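Local coordinates for uncharacterized protein (Legionella pneumophila subsp. pneumophila, PDB 5L0L) that is of unknown function but carries a HIT-related domain, here the crystallised part of a longer protein predicted to be membrane-spanning, at residues Thr87-Gln101 and Leu127-Tyr141. Numbering follows the deposited sequence.
Sequences TQVYEKLGLIVQFSQ and LHLHMWGRGDPDMEY. With SO4 (sulfate ion), chain C.
The Tyr-141 ring takes Leu-95 CD2 over the centre of one face, 3.5 Å from the centroid in a CH-pi contact, with Met-139 CG, in one of its two conformers, over the opposite face; Asp-136 N lies in plane at the edge, donating to OH. The Trp-132 indole carries Gln-98 CB and Phe-99 N on one face, with Ser-100 OG and Arg-134 CD at its edge. Gln-98 extends past this ring, amide and indole planes 87° apart, and its OE1 is gripped twice. Trp-132 NE1 reaches OE1 in the carbonyl plane, on a lone pair, at 3.0 Å, though the bond is bent (138°). Arg-134, bent at chi2 and chi3, sends NH2 straighter to OE1, 31° off that plane. Gln-98 NE2 is taken up by Leu-102 O and Asn-104 OD1 of the second subunit. Trp-132 O lies over one face of the Tyr-90 ring, while selenomethionine Met-131 comes in obliquely as a Met-aromatic contact, its SE 4.6 Å from the centroid. Met-131 CE touches both Thr-87 CG2 and Phe-99 CD2. His-128 NE2 and His-130 NE2 donate to O1 and O3 of one sulfate, probably from the crystallisation liquor, at 2.9 Å each; His-128 ND1 donates to Met-126 O. Their spacing, with Trp-132 two residues on, resembles the His-x-His of HIT proteins, and the sulfate is consistent with an anion site. Six backbone bonds pair strands 96-101 and 128-134 antiparallel; Gly-94, with positive phi, carries a Schellman motif between helix and strand. On the sheet face of Val-97, Phe-99 and Met-131 lies helix 73-92, whose residues 88-92 pack against helix 176-194. Strand 51-58 flanks 128-134 on its other side, while 96-101 continues the sheet into the second subunit, where Ser-100 OG meets its counterpart.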
# COMPACT_ATOMS: atom_id res chain seq x y z
N THR A 87 10.88 -1.88 -0.11
CA THR A 87 10.85 -1.53 1.32
C THR A 87 12.22 -1.66 2.02
O THR A 87 12.52 -0.89 2.94
CB THR A 87 9.84 -2.34 2.15
OG1 THR A 87 10.24 -3.72 2.18
CG2 THR A 87 8.39 -2.19 1.61
N GLN A 88 13.05 -2.60 1.55
CA GLN A 88 14.35 -2.83 2.16
C GLN A 88 15.35 -1.70 1.90
O GLN A 88 16.24 -1.48 2.72
CB GLN A 88 14.90 -4.20 1.76
CG GLN A 88 13.93 -5.35 2.14
CD GLN A 88 13.53 -5.32 3.60
OE1 GLN A 88 14.36 -5.59 4.48
NE2 GLN A 88 12.28 -4.96 3.87
N VAL A 89 15.19 -0.98 0.79
CA VAL A 89 16.02 0.19 0.55
C VAL A 89 15.71 1.29 1.58
O VAL A 89 16.62 1.86 2.17
CB VAL A 89 15.87 0.71 -0.88
CG1 VAL A 89 16.58 2.02 -1.04
CG2 VAL A 89 16.37 -0.34 -1.87
N TYR A 90 14.42 1.56 1.84
CA TYR A 90 14.05 2.53 2.87
C TYR A 90 14.57 2.11 4.25
O TYR A 90 15.12 2.92 5.01
CB TYR A 90 12.53 2.76 2.89
CG TYR A 90 12.08 3.54 1.70
CD1 TYR A 90 12.11 4.93 1.71
CD2 TYR A 90 11.72 2.90 0.53
CE1 TYR A 90 11.72 5.66 0.61
CE2 TYR A 90 11.36 3.60 -0.59
CZ TYR A 90 11.35 4.98 -0.56
OH TYR A 90 10.99 5.68 -1.68
N GLU A 91 14.43 0.82 4.56
CA GLU A 91 14.92 0.26 5.83
C GLU A 91 16.43 0.49 5.98
O GLU A 91 16.88 0.95 7.03
CB GLU A 91 14.60 -1.25 5.93
CG GLU A 91 14.85 -1.87 7.29
CD GLU A 91 13.73 -1.62 8.30
OE1 GLU A 91 14.07 -1.56 9.52
OE2 GLU A 91 12.51 -1.52 7.90
N LYS A 92 17.21 0.22 4.93
CA LYS A 92 18.67 0.42 4.96
C LYS A 92 19.12 1.89 5.03
O LYS A 92 20.28 2.17 5.31
CB LYS A 92 19.29 -0.15 3.71
CG LYS A 92 19.41 -1.65 3.71
CD LYS A 92 19.73 -2.08 2.30
CE LYS A 92 21.18 -1.81 1.96
NZ LYS A 92 21.44 -2.26 0.60
N LEU A 93 18.22 2.79 4.68
CA LEU A 93 18.41 4.23 4.89
C LEU A 93 18.03 4.72 6.28
O LEU A 93 18.32 5.87 6.62
CB LEU A 93 17.66 5.04 3.83
CG LEU A 93 18.17 4.91 2.40
CD1 LEU A 93 17.15 5.45 1.43
CD2 LEU A 93 19.53 5.61 2.25
N GLY A 94 17.43 3.86 7.10
CA GLY A 94 17.04 4.19 8.45
C GLY A 94 15.66 4.81 8.56
O GLY A 94 15.35 5.46 9.58
N LEU A 95 14.83 4.60 7.53
CA LEU A 95 13.50 5.23 7.47
C LEU A 95 12.39 4.26 7.79
O LEU A 95 12.51 3.04 7.54
CB LEU A 95 13.29 5.78 6.06
CG LEU A 95 14.33 6.84 5.66
CD1 LEU A 95 14.29 7.13 4.18
CD2 LEU A 95 14.09 8.10 6.48
N ILE A 96 11.27 4.80 8.28
CA ILE A 96 10.02 4.04 8.40
C ILE A 96 9.44 3.98 6.99
O ILE A 96 9.36 5.00 6.32
CB ILE A 96 9.03 4.79 9.29
CG1 ILE A 96 9.50 4.79 10.73
CG2 ILE A 96 7.61 4.19 9.14
CD1 ILE A 96 8.76 5.82 11.58
N VAL A 97 9.02 2.82 6.51
CA VAL A 97 8.50 2.77 5.15
C VAL A 97 6.98 2.89 5.19
O VAL A 97 6.33 2.33 6.08
CB VAL A 97 8.94 1.50 4.38
CG1 VAL A 97 8.21 0.30 4.85
CG2 VAL A 97 8.72 1.68 2.89
N GLN A 98 6.43 3.65 4.25
CA GLN A 98 4.99 3.72 4.01
C GLN A 98 4.75 3.58 2.52
O GLN A 98 5.61 3.93 1.68
CB GLN A 98 4.40 5.04 4.52
CG GLN A 98 4.55 5.18 6.03
CD GLN A 98 3.84 6.39 6.61
OE1 GLN A 98 3.67 7.42 5.96
NE2 GLN A 98 3.44 6.26 7.87
N PHE A 99 3.59 3.05 2.15
CA PHE A 99 3.22 2.97 0.74
C PHE A 99 1.71 2.97 0.54
O PHE A 99 0.96 2.58 1.45
CB PHE A 99 3.89 1.76 0.00
CG PHE A 99 3.61 0.40 0.60
CD1 PHE A 99 2.47 -0.32 0.25
CD2 PHE A 99 4.51 -0.18 1.48
CE1 PHE A 99 2.23 -1.56 0.79
CE2 PHE A 99 4.27 -1.43 2.02
CZ PHE A 99 3.13 -2.11 1.68
N SER A 100 1.28 3.41 -0.65
CA SER A 100 -0.14 3.45 -1.00
C SER A 100 -0.34 3.16 -2.48
O SER A 100 0.36 3.73 -3.33
CB SER A 100 -0.76 4.83 -0.72
OG SER A 100 -0.77 5.24 0.64
N GLN A 101 -1.31 2.29 -2.78
CA GLN A 101 -1.87 2.16 -4.13
C GLN A 101 -3.21 2.89 -4.16
O GLN A 101 -4.15 2.54 -3.41
CB GLN A 101 -2.07 0.70 -4.50
CG GLN A 101 -2.75 0.51 -5.87
CD GLN A 101 -2.75 -0.93 -6.33
OE1 GLN A 101 -3.84 -1.49 -6.63
NE2 GLN A 101 -1.65 -1.55 -6.27
N LEU A 127 -1.30 0.49 -13.47
CA LEU A 127 -1.13 -0.23 -12.19
C LEU A 127 0.17 0.30 -11.55
O LEU A 127 1.24 0.15 -12.10
CB LEU A 127 -1.04 -1.72 -12.40
CG LEU A 127 -0.78 -2.60 -11.17
CD1 LEU A 127 -1.90 -2.48 -10.16
CD2 LEU A 127 -0.56 -4.04 -11.61
N HIS A 128 0.04 0.97 -10.42
CA HIS A 128 1.21 1.63 -9.82
C HIS A 128 0.95 1.94 -8.38
O HIS A 128 -0.21 2.07 -7.97
CB HIS A 128 1.62 2.91 -10.59
CG HIS A 128 0.70 4.08 -10.39
ND1 HIS A 128 -0.60 4.11 -10.84
CD2 HIS A 128 0.89 5.25 -9.73
CE1 HIS A 128 -1.16 5.27 -10.52
NE2 HIS A 128 -0.27 5.98 -9.83
N LEU A 129 2.02 2.10 -7.60
CA LEU A 129 1.88 2.53 -6.23
C LEU A 129 3.02 3.46 -5.85
O LEU A 129 4.02 3.56 -6.56
CB LEU A 129 1.76 1.37 -5.26
CG LEU A 129 2.87 0.35 -5.06
CD1 LEU A 129 4.01 0.89 -4.21
CD2 LEU A 129 2.30 -0.91 -4.41
N HIS A 130 2.81 4.14 -4.73
CA HIS A 130 3.73 5.16 -4.21
C HIS A 130 4.35 4.60 -2.95
O HIS A 130 3.68 3.95 -2.17
CB HIS A 130 2.95 6.42 -3.82
CG HIS A 130 2.18 6.99 -4.95
ND1 HIS A 130 2.75 7.81 -5.89
CD2 HIS A 130 0.89 6.80 -5.33
CE1 HIS A 130 1.84 8.10 -6.81
NE2 HIS A 130 0.69 7.54 -6.47
N MSE A 131 5.62 4.91 -2.73
CA MSE A 131 6.32 4.49 -1.50
C MSE A 131 7.23 5.64 -1.07
O MSE A 131 7.73 6.42 -1.92
CB MSE A 131 7.11 3.20 -1.77
CG MSE A 131 7.82 2.72 -0.54
SE MSE A 131 8.76 1.00 -0.82
CE MSE A 131 7.20 -0.11 -1.21
N TRP A 132 7.39 5.81 0.24
CA TRP A 132 8.20 6.90 0.77
C TRP A 132 8.65 6.55 2.17
O TRP A 132 8.23 5.50 2.73
CB TRP A 132 7.41 8.23 0.76
CG TRP A 132 6.18 8.16 1.60
CD1 TRP A 132 6.04 8.58 2.89
CD2 TRP A 132 4.90 7.60 1.23
NE1 TRP A 132 4.78 8.29 3.36
CE2 TRP A 132 4.06 7.70 2.36
CE3 TRP A 132 4.39 7.01 0.06
CZ2 TRP A 132 2.73 7.27 2.36
CZ3 TRP A 132 3.10 6.53 0.08
CH2 TRP A 132 2.28 6.65 1.21
N GLY A 133 9.53 7.37 2.71
CA GLY A 133 10.08 7.15 4.07
C GLY A 133 9.63 8.23 5.04
O GLY A 133 9.39 9.40 4.63
N ARG A 134 9.53 7.85 6.31
CA ARG A 134 9.25 8.74 7.42
C ARG A 134 10.40 8.76 8.43
O ARG A 134 11.07 7.75 8.69
CB ARG A 134 7.92 8.38 8.13
CG ARG A 134 6.71 8.25 7.20
CD ARG A 134 6.37 9.57 6.50
NE ARG A 134 5.99 10.62 7.44
CZ ARG A 134 4.78 10.73 8.00
NH1 ARG A 134 4.57 11.69 8.86
NH2 ARG A 134 3.77 9.89 7.71
N GLY A 135 10.55 9.90 9.05
CA GLY A 135 11.60 10.13 10.02
C GLY A 135 11.73 11.61 10.32
O GLY A 135 10.75 12.34 10.17
N ASP A 136 12.90 12.05 10.78
CA ASP A 136 13.10 13.47 11.04
C ASP A 136 13.09 14.22 9.71
O ASP A 136 14.00 14.04 8.90
CB ASP A 136 14.44 13.68 11.78
CG ASP A 136 14.75 15.14 12.04
OD1 ASP A 136 14.04 16.05 11.60
OD2 ASP A 136 15.78 15.35 12.73
N PRO A 137 12.09 15.07 9.47
CA PRO A 137 12.05 15.78 8.19
C PRO A 137 13.25 16.64 7.87
O PRO A 137 13.53 16.84 6.70
CB PRO A 137 10.81 16.66 8.31
CG PRO A 137 9.94 15.94 9.31
CD PRO A 137 10.93 15.43 10.31
N ASP A 138 13.95 17.11 8.91
CA ASP A 138 15.14 17.93 8.69
C ASP A 138 16.44 17.13 8.58
O ASP A 138 17.49 17.74 8.30
CB ASP A 138 15.29 18.94 9.85
CG ASP A 138 14.31 20.10 9.75
OD1 ASP A 138 13.89 20.42 8.61
OD2 ASP A 138 14.01 20.76 10.78
N MSE A 139 16.42 15.82 8.78
CA MSE A 139 17.64 15.02 8.69
C MSE A 139 17.95 14.67 7.24
O MSE A 139 17.06 14.25 6.50
CB MSE A 139 17.45 13.77 9.55
CG MSE A 139 18.48 12.68 9.35
SE MSE A 139 20.20 13.22 10.09
CE MSE A 139 20.57 11.69 11.29
N GLU A 140 19.22 14.83 6.85
CA GLU A 140 19.68 14.41 5.51
C GLU A 140 20.11 12.95 5.56
O GLU A 140 21.31 12.65 5.67
CB GLU A 140 20.76 15.38 4.99
CG GLU A 140 20.20 16.82 4.94
CD GLU A 140 21.08 17.81 4.18
OE1 GLU A 140 22.30 17.57 4.05
OE2 GLU A 140 20.54 18.85 3.73
N TYR A 141 19.13 12.06 5.47
CA TYR A 141 19.38 10.61 5.49
C TYR A 141 20.27 10.22 4.30
O TYR A 141 21.10 9.29 4.40
CB TYR A 141 18.08 9.80 5.51
CG TYR A 141 17.30 9.92 6.79
CD1 TYR A 141 16.36 10.93 6.97
CD2 TYR A 141 17.48 9.01 7.82
CE1 TYR A 141 15.63 11.03 8.16
CE2 TYR A 141 16.77 9.12 9.02
CZ TYR A 141 15.85 10.13 9.19
OH TYR A 141 15.15 10.22 10.37
S SO4 C . -2.21 8.60 -7.99
O1 SO4 C . -1.14 8.59 -9.03
O2 SO4 C . -3.41 8.89 -8.77
O3 SO4 C . -2.05 7.26 -7.44
O4 SO4 C . -1.67 9.74 -7.23
O HOH W 1 20.75 7.00 6.13
O HOH W 2 12.93 6.87 10.68